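Local coordinates for aminopeptidase N family protein (Idiomarina loihiensis L2TR, PDB 4FGM) that probably acts as a zinc-dependent aminopeptidase of the M61 family, with a zinc ion and a maleic acid molecule bound in its active-site cleft, at residues W136-G141 against F168-L173. Residues are numbered along the deposited sequence; the frame is centred on the assembly and turned at random.
Sequences WKVATG and FLIGDL
W136 lays its indole over the backbone of G171, at the start of strand 137-140 and the end of the antiparallel strand 168-171. From CB, set near both N and O of G171, the side chain turns at chi1 -86° so that CG comes to 3.5 Å from G171 CA. That CA sits over the face of the five-membered ring, 12° off its normal, a CH-pi contact; CD1 and NE1 also lie near it, while CE3 and CZ3 on the six-membered ring reach I170, CE3 being 3.9 Å from I170 CD1. G171 has a positive phi (146°), where a CB would press on the preceding carbonyl O. Two pairs of backbone hydrogen bonds join the strands: K137 N to G171 O (2.8 Å, nearly straight) with its return bond from G171 N, and A139 with L169 in both directions. V138 CG2 lies beside I170 CG2 (3.8 Å), on the same face as T140 and F168. T140 CB stands 3.8 Å from the centroid of the F168 ring, a second CH-pi contact, with OG1 over the ring centre. V138 and F168 pack on strand 123-127. On the other face A139 CB meets L173 CD1 (3.9 Å); A139 and L169 pack against strands 183-190 and 222-230, and L173 against 183-190. The pair belongs to what is probably the M61 N-terminal domain, away from the zinc site. Four backbone bonds fix its register, apolar and CH-pi contacts cover both faces, and P167 O and M142 N satisfy the T140 hydroxyl.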
# COMPACT_ATOMS: atom_id res chain seq x y z
N TRP A 136 22.59 -14.67 11.96
CA TRP A 136 21.64 -13.89 11.17
C TRP A 136 22.27 -12.70 10.46
O TRP A 136 23.26 -12.14 10.93
CB TRP A 136 20.51 -13.38 12.05
CG TRP A 136 19.38 -14.35 12.24
CD1 TRP A 136 19.32 -15.64 11.79
CD2 TRP A 136 18.15 -14.11 12.93
NE1 TRP A 136 18.13 -16.21 12.15
CE2 TRP A 136 17.39 -15.29 12.85
CE3 TRP A 136 17.61 -13.00 13.60
CZ2 TRP A 136 16.12 -15.41 13.43
CZ3 TRP A 136 16.35 -13.11 14.17
CH2 TRP A 136 15.61 -14.31 14.08
N LYS A 137 21.69 -12.32 9.33
CA LYS A 137 22.17 -11.17 8.57
C LYS A 137 21.28 -9.97 8.83
O LYS A 137 20.17 -10.11 9.35
CB LYS A 137 22.21 -11.47 7.07
CG LYS A 137 23.21 -12.54 6.67
CD LYS A 137 23.32 -12.62 5.16
CE LYS A 137 23.77 -14.00 4.72
NZ LYS A 137 25.00 -14.44 5.44
N VAL A 138 21.77 -8.80 8.45
CA VAL A 138 21.06 -7.55 8.65
C VAL A 138 20.94 -6.79 7.34
O VAL A 138 21.87 -6.78 6.53
CB VAL A 138 21.81 -6.66 9.68
CG1 VAL A 138 21.15 -5.29 9.78
CG2 VAL A 138 21.84 -7.34 11.02
N ALA A 139 19.79 -6.15 7.14
CA ALA A 139 19.56 -5.36 5.93
C ALA A 139 18.73 -4.14 6.32
O ALA A 139 17.76 -4.24 7.07
CB ALA A 139 18.82 -6.20 4.88
N THR A 140 19.14 -2.99 5.81
CA THR A 140 18.46 -1.73 6.09
C THR A 140 19.09 -0.62 5.27
O THR A 140 20.20 -0.77 4.76
CB THR A 140 18.59 -1.34 7.58
OG1 THR A 140 17.95 -0.08 7.79
CG2 THR A 140 20.07 -1.22 7.97
N GLY A 141 18.38 0.49 5.14
CA GLY A 141 18.91 1.60 4.39
C GLY A 141 19.51 2.64 5.32
O GLY A 141 20.05 3.65 4.87
N PHE A 168 14.15 -2.32 9.49
CA PHE A 168 15.22 -3.31 9.57
C PHE A 168 14.66 -4.72 9.37
O PHE A 168 13.56 -5.05 9.84
CB PHE A 168 15.91 -3.28 10.95
CG PHE A 168 16.96 -2.21 11.10
CD1 PHE A 168 16.61 -0.87 11.19
CD2 PHE A 168 18.31 -2.56 11.17
CE1 PHE A 168 17.59 0.12 11.37
CE2 PHE A 168 19.30 -1.58 11.35
CZ PHE A 168 18.93 -0.24 11.44
N LEU A 169 15.42 -5.55 8.67
CA LEU A 169 15.04 -6.94 8.41
C LEU A 169 16.25 -7.81 8.76
O LEU A 169 17.36 -7.58 8.27
CB LEU A 169 14.66 -7.13 6.93
CG LEU A 169 14.30 -8.55 6.49
CD1 LEU A 169 13.18 -9.09 7.38
CD2 LEU A 169 13.86 -8.55 5.02
N ILE A 170 16.04 -8.80 9.62
CA ILE A 170 17.12 -9.68 10.02
C ILE A 170 16.73 -11.14 9.88
O ILE A 170 15.56 -11.49 9.96
CB ILE A 170 17.56 -9.39 11.48
CG1 ILE A 170 16.38 -9.53 12.44
CG2 ILE A 170 18.12 -7.98 11.59
CD1 ILE A 170 16.73 -9.26 13.89
N GLY A 171 17.72 -12.01 9.67
CA GLY A 171 17.43 -13.43 9.53
C GLY A 171 18.36 -14.09 8.55
O GLY A 171 19.45 -13.58 8.27
N ASP A 172 17.95 -15.24 8.03
CA ASP A 172 18.74 -15.99 7.06
C ASP A 172 18.39 -15.37 5.70
O ASP A 172 17.67 -15.95 4.90
CB ASP A 172 18.36 -17.47 7.12
CG ASP A 172 19.13 -18.33 6.13
OD1 ASP A 172 20.20 -17.89 5.65
OD2 ASP A 172 18.65 -19.44 5.83
N LEU A 173 18.93 -14.18 5.46
CA LEU A 173 18.63 -13.40 4.26
C LEU A 173 19.29 -13.76 2.94
O LEU A 173 20.47 -14.12 2.88
CB LEU A 173 18.93 -11.93 4.55
CG LEU A 173 18.48 -11.41 5.91
CD1 LEU A 173 18.81 -9.91 6.04
CD2 LEU A 173 16.98 -11.66 6.07